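Local structure of lipoate-protein ligase, putative (Streptococcus pneumoniae, 1VQZ) at residues T267-A275 with D284-F292. The protein is a putative lipoate-protein ligase, pairing a ligase catalytic domain of the class II tRNA synthetase clan with a smaller C-terminal domain. Residues are numbered along the deposited sequence; the frame is centred on the assembly and turned at random.
With EDO (1,2-ethanediol), chain D.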
ATOM      1  N   THR A 267       5.559   0.413 -17.809  1.00 34.01           N
ATOM      2  CA  THR A 267       4.401  -0.464 -17.696  1.00 35.33           C
ATOM      3  C   THR A 267       4.083  -0.753 -16.247  1.00 33.32           C
ATOM      4  O   THR A 267       2.940  -0.722 -15.864  1.00 31.31           O
ATOM      5  CB  THR A 267       4.662  -1.826 -18.395  1.00 36.90           C
ATOM      6  OG1 THR A 267       4.946  -1.595 -19.773  1.00 36.45           O
ATOM      7  CG2 THR A 267       3.444  -2.730 -18.286  1.00 37.30           C
ATOM      8  N   SER A 268       5.105  -0.992 -15.445  1.00 30.71           N
ATOM      9  CA  SER A 268       4.907  -1.347 -14.038  1.00 33.90           C
ATOM     10  C   SER A 268       5.037  -0.131 -13.099  1.00 33.84           C
ATOM     11  O   SER A 268       5.099  -0.258 -11.884  1.00 37.32           O
ATOM     12  CB  SER A 268       5.884  -2.472 -13.667  1.00 33.58           C
ATOM     13  OG  SER A 268       5.510  -3.645 -14.343  1.00 37.94           O
ATOM     14  N   GLY A 269       5.014   1.059 -13.652  1.00 34.08           N
ATOM     15  CA  GLY A 269       4.988   2.238 -12.809  1.00 34.19           C
ATOM     16  C   GLY A 269       5.672   3.448 -13.388  1.00 35.13           C
ATOM     17  O   GLY A 269       6.617   3.379 -14.150  1.00 30.07           O
ATOM     18  N   LYS A 270       5.159   4.572 -12.952  1.00 33.71           N
ATOM     19  CA  LYS A 270       5.756   5.860 -13.125  1.00 33.93           C
ATOM     20  C   LYS A 270       6.926   6.070 -12.146  1.00 32.90           C
ATOM     21  O   LYS A 270       6.806   5.792 -10.940  1.00 31.21           O
ATOM     22  CB  LYS A 270       4.601   6.845 -12.843  1.00 35.53           C
ATOM     23  CG  LYS A 270       4.860   8.250 -12.943  1.00 40.22           C
ATOM     24  CD  LYS A 270       3.586   8.981 -13.360  1.00 39.10           C
ATOM     25  CE  LYS A 270       2.975   9.709 -12.260  1.00 37.97           C
ATOM     26  NZ  LYS A 270       2.071  10.778 -12.848  1.00 39.24           N
ATOM     27  N   VAL A 271       8.047   6.583 -12.664  1.00 29.58           N
ATOM     28  CA  VAL A 271       9.231   6.931 -11.859  1.00 30.11           C
ATOM     29  C   VAL A 271       9.625   8.391 -12.141  1.00 31.74           C
ATOM     30  O   VAL A 271       9.891   8.771 -13.278  1.00 31.35           O
ATOM     31  CB  VAL A 271      10.444   6.010 -12.153  1.00 35.65           C
ATOM     32  CG1 VAL A 271      11.652   6.432 -11.321  1.00 30.75           C
ATOM     33  CG2 VAL A 271      10.088   4.557 -11.922  1.00 30.71           C
ATOM     34  N   GLU A 272       9.628   9.194 -11.081  1.00 31.56           N
ATOM     35  CA  GLU A 272       9.963  10.614 -11.114  1.00 30.71           C
ATOM     36  C   GLU A 272      11.167  10.866 -10.224  1.00 32.65           C
ATOM     37  O   GLU A 272      11.149  10.558  -9.043  1.00 35.47           O
ATOM     38  CB  GLU A 272       8.801  11.449 -10.631  1.00 30.51           C
ATOM     39  CG  GLU A 272       8.978  12.975 -10.887  1.00 33.32           C
ATOM     40  CD  GLU A 272       7.785  13.808 -10.425  1.00 36.33           C
ATOM     41  OE1 GLU A 272       7.113  13.416  -9.432  1.00 38.50           O
ATOM     42  OE2 GLU A 272       7.552  14.887 -11.050  1.00 33.31           O
ATOM     43  N   VAL A 273      12.206  11.436 -10.806  1.00 31.78           N
ATOM     44  CA  VAL A 273      13.474  11.608 -10.125  1.00 33.71           C
ATOM     45  C   VAL A 273      13.840  13.076  -9.978  1.00 30.70           C
ATOM     46  O   VAL A 273      13.957  13.808 -10.950  1.00 31.26           O
ATOM     47  CB  VAL A 273      14.601  10.932 -10.903  1.00 32.64           C
ATOM     48  CG1 VAL A 273      15.949  11.151 -10.163  1.00 39.60           C
ATOM     49  CG2 VAL A 273      14.302   9.476 -11.135  1.00 36.68           C
ATOM     50  N   PHE A 274      14.058  13.499  -8.749  1.00 30.02           N
ATOM     51  CA  PHE A 274      14.558  14.849  -8.496  1.00 32.10           C
ATOM     52  C   PHE A 274      16.021  14.738  -7.987  1.00 30.56           C
ATOM     53  O   PHE A 274      16.265  14.272  -6.883  1.00 33.88           O
ATOM     54  CB  PHE A 274      13.693  15.574  -7.450  1.00 29.62           C
ATOM     55  CG  PHE A 274      12.255  15.782  -7.860  1.00 26.66           C
ATOM     56  CD1 PHE A 274      11.305  14.806  -7.628  1.00 30.68           C
ATOM     57  CD2 PHE A 274      11.842  16.981  -8.415  1.00 34.35           C
ATOM     58  CE1 PHE A 274       9.970  15.022  -7.962  1.00 30.08           C
ATOM     59  CE2 PHE A 274      10.510  17.192  -8.774  1.00 37.47           C
ATOM     60  CZ  PHE A 274       9.574  16.193  -8.531  1.00 37.82           C
ATOM     61  N   ALA A 275      16.978  15.176  -8.788  1.00 29.03           N
ATOM     62  CA  ALA A 275      18.405  15.058  -8.425  1.00 31.95           C
ATOM     63  C   ALA A 275      19.087  16.403  -8.344  1.00 32.44           C
ATOM     64  O   ALA A 275      18.866  17.273  -9.207  1.00 33.13           O
ATOM     65  CB  ALA A 275      19.117  14.193  -9.404  1.00 31.32           C
ATOM     66  N   ASP A 284      22.376  14.954  -4.043  1.00 31.42           N
ATOM     67  CA  ASP A 284      21.179  14.425  -3.405  1.00 32.85           C
ATOM     68  C   ASP A 284      20.241  13.904  -4.476  1.00 31.37           C
ATOM     69  O   ASP A 284      20.389  14.254  -5.658  1.00 29.54           O
ATOM     70  CB  ASP A 284      20.477  15.480  -2.539  1.00 35.59           C
ATOM     71  CG  ASP A 284      19.840  14.875  -1.259  1.00 41.19           C
ATOM     72  OD1 ASP A 284      19.567  13.662  -1.192  1.00 37.91           O
ATOM     73  OD2 ASP A 284      19.611  15.627  -0.297  1.00 49.32           O
ATOM     74  N   ILE A 285      19.339  13.005  -4.079  1.00 31.61           N
ATOM     75  CA  ILE A 285      18.352  12.457  -4.990  1.00 31.56           C
ATOM     76  C   ILE A 285      17.113  12.042  -4.217  1.00 33.51           C
ATOM     77  O   ILE A 285      17.202  11.600  -3.050  1.00 33.93           O
ATOM     78  CB  ILE A 285      18.957  11.300  -5.805  1.00 34.61           C
ATOM     79  CG1 ILE A 285      18.031  10.806  -6.913  1.00 31.47           C
ATOM     80  CG2 ILE A 285      19.292  10.108  -4.920  1.00 36.98           C
ATOM     81  CD1 ILE A 285      18.743   9.837  -7.851  1.00 34.18           C
ATOM     82  N   LYS A 286      15.951  12.225  -4.837  1.00 33.48           N
ATOM     83  CA  LYS A 286      14.678  11.756  -4.269  1.00 30.96           C
ATOM     84  C   LYS A 286      13.817  11.231  -5.412  1.00 33.78           C
ATOM     85  O   LYS A 286      13.774  11.812  -6.514  1.00 34.22           O
ATOM     86  CB  LYS A 286      13.953  12.883  -3.498  1.00 35.07           C
ATOM     87  CG  LYS A 286      12.841  12.307  -2.590  1.00 32.08           C
ATOM     88  CD  LYS A 286      12.242  13.228  -1.642  1.00 34.88           C
ATOM     89  CE  LYS A 286      11.284  12.508  -0.699  1.00 40.74           C
ATOM     90  NZ  LYS A 286      11.928  11.834   0.482  1.00 37.69           N
ATOM     91  N   ILE A 287      13.194  10.076  -5.178  1.00 33.56           N
ATOM     92  CA  ILE A 287      12.460   9.355  -6.186  1.00 27.80           C
ATOM     93  C   ILE A 287      11.020   9.212  -5.753  1.00 30.27           C
ATOM     94  O   ILE A 287      10.730   8.728  -4.631  1.00 31.10           O
ATOM     95  CB  ILE A 287      13.096   7.999  -6.436  1.00 26.99           C
ATOM     96  CG1 ILE A 287      14.580   8.187  -6.872  1.00 31.41           C
ATOM     97  CG2 ILE A 287      12.322   7.180  -7.477  1.00 33.27           C
ATOM     98  CD1 ILE A 287      15.371   6.903  -6.870  1.00 36.32           C
ATOM     99  N   TYR A 288      10.125   9.637  -6.640  1.00 28.83           N
ATOM    100  CA  TYR A 288       8.684   9.516  -6.455  1.00 29.42           C
ATOM    101  C   TYR A 288       8.098   8.615  -7.522  1.00 31.04           C
ATOM    102  O   TYR A 288       8.712   8.380  -8.564  1.00 31.37           O
ATOM    103  CB  TYR A 288       8.000  10.871  -6.608  1.00 29.37           C
ATOM    104  CG  TYR A 288       8.307  11.877  -5.548  1.00 34.80           C
ATOM    105  CD1 TYR A 288       9.521  12.545  -5.554  1.00 37.49           C
ATOM    106  CD2 TYR A 288       7.383  12.202  -4.575  1.00 30.83           C
ATOM    107  CE1 TYR A 288       9.828  13.484  -4.606  1.00 36.39           C
ATOM    108  CE2 TYR A 288       7.695  13.147  -3.585  1.00 29.83           C
ATOM    109  CZ  TYR A 288       8.927  13.799  -3.631  1.00 36.25           C
ATOM    110  OH  TYR A 288       9.289  14.754  -2.706  1.00 38.91           O
ATOM    111  N   GLY A 289       6.878   8.137  -7.272  1.00 31.67           N
ATOM    112  CA  GLY A 289       6.178   7.349  -8.267  1.00 32.56           C
ATOM    113  C   GLY A 289       5.115   6.454  -7.687  1.00 29.87           C
ATOM    114  O   GLY A 289       4.854   6.453  -6.448  1.00 32.65           O
ATOM    115  N   ASP A 290       4.484   5.703  -8.587  1.00 31.61           N
ATOM    116  CA  ASP A 290       3.463   4.709  -8.203  1.00 29.61           C
ATOM    117  C   ASP A 290       3.913   3.269  -8.477  1.00 31.15           C
ATOM    118  O   ASP A 290       3.082   2.359  -8.443  1.00 29.09           O
ATOM    119  CB  ASP A 290       2.114   4.993  -8.871  1.00 34.32           C
ATOM    120  CG  ASP A 290       2.186   5.052 -10.415  1.00 31.03           C
ATOM    121  OD1 ASP A 290       3.167   4.645 -11.026  1.00 30.60           O
ATOM    122  OD2 ASP A 290       1.241   5.570 -11.026  1.00 36.10           O
ATOM    123  N   PHE A 291       5.199   3.093  -8.755  1.00 30.01           N
ATOM    124  CA  PHE A 291       5.847   1.778  -8.761  1.00 32.55           C
ATOM    125  C   PHE A 291       5.629   1.097  -7.393  1.00 32.67           C
ATOM    126  O   PHE A 291       5.345   1.727  -6.374  1.00 31.03           O
ATOM    127  CB  PHE A 291       7.359   1.899  -9.018  1.00 34.60           C
ATOM    128  CG  PHE A 291       8.078   2.828  -8.061  1.00 35.51           C
ATOM    129  CD1 PHE A 291       8.578   2.356  -6.841  1.00 24.68           C
ATOM    130  CD2 PHE A 291       8.236   4.154  -8.371  1.00 33.13           C
ATOM    131  CE1 PHE A 291       9.228   3.192  -5.938  1.00 30.93           C
ATOM    132  CE2 PHE A 291       8.928   5.014  -7.472  1.00 36.96           C
ATOM    133  CZ  PHE A 291       9.375   4.532  -6.244  1.00 39.01           C
ATOM    134  N   PHE A 292       5.705  -0.215  -7.394  1.00 34.26           N
ATOM    135  CA  PHE A 292       5.606  -0.953  -6.164  1.00 32.60           C
ATOM    136  C   PHE A 292       6.911  -1.627  -5.853  1.00 32.61           C
ATOM    137  O   PHE A 292       7.470  -2.279  -6.695  1.00 32.04           O
ATOM    138  CB  PHE A 292       4.534  -2.032  -6.249  1.00 33.51           C
ATOM    139  CG  PHE A 292       4.499  -2.868  -5.038  1.00 31.75           C
ATOM    140  CD1 PHE A 292       3.875  -2.388  -3.878  1.00 43.43           C
ATOM    141  CD2 PHE A 292       5.200  -4.072  -4.981  1.00 36.94           C
ATOM    142  CE1 PHE A 292       3.898  -3.123  -2.716  1.00 31.14           C
ATOM    143  CE2 PHE A 292       5.219  -4.826  -3.798  1.00 35.00           C
ATOM    144  CZ  PHE A 292       4.576  -4.332  -2.670  1.00 31.52           C
TER
HETATM  145  C1  EDO D 402       8.590  10.233  -2.283  1.00 38.13           C
HETATM  146  O1  EDO D 402       9.481   9.146  -2.211  1.00 23.03           O
HETATM  147  C2  EDO D 402       7.880  10.469  -0.965  1.00 25.50           C
HETATM  148  O2  EDO D 402       8.819  10.851   0.000  1.00 35.31           O
HETATM  149  O   HOH W   1       6.238  -1.669  -9.923  1.00 23.26           O
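Two antiparallel strands of a beta hairpin, 269-278 and 281-289, meet here in the C-terminal region of the ligase, with 281-289 at the edge of the sheet. Glu-272 and Tyr-288 form a hydrogen-bonded pair: Glu-272 N reaches Tyr-288 O at 2.8 Å, and Tyr-288 N returns the bond to Glu-272 O. Phe-274 and Lys-286 make the next such pair, again with a bond in each direction.

On the face carrying Glu-272, Phe-274 and Tyr-288, the two rings are neighbours. The CD1-CE1 side of Phe-274 meets the same side of Tyr-288, Phe-274 CE1 to Tyr-288 CD1 at 3.5 Å, with the planes 79° apart and the approach oblique. One face of the tyrosine ring takes 1,2-ethanediol C1, while the diol's O1 donates to Ile-287 O at 2.8 Å. Beside them the Glu-272 carboxylate forms a salt bridge with Arg-261 through OE2 and accepts a hydrogen bond from Asn-60 at OE1.

The other face is aliphatic. The side chains of Val-271 and Ile-287 lie side by side, pointing the same way, with CG1 of the valine 4.0 Å from CG2 of the isoleucine; Val-273 CG1 packs on Ile-285 CD1, and helix 332-339 covers these valines.

Beyond Gly-289 the pairing passes to a side chain. Asp-290 folds its CG between its own N and carbonyl carbon (chi1 57°), bringing OD1 within 2.8 Å of Lys-270 N, while the return bond from Asp-290 N to Lys-270 O is weak. Next to it, the Phe-291 ring sets its edge against Lys-270 O, CD2 at 3.4 Å. A water then bridges Ser-268 O and Phe-292 N. Past the last regular pair, then, the two segments are held by a carboxylate, one weak backbone bond and a water, while the buried Phe-291 N has no hydrogen-bond partner in the model.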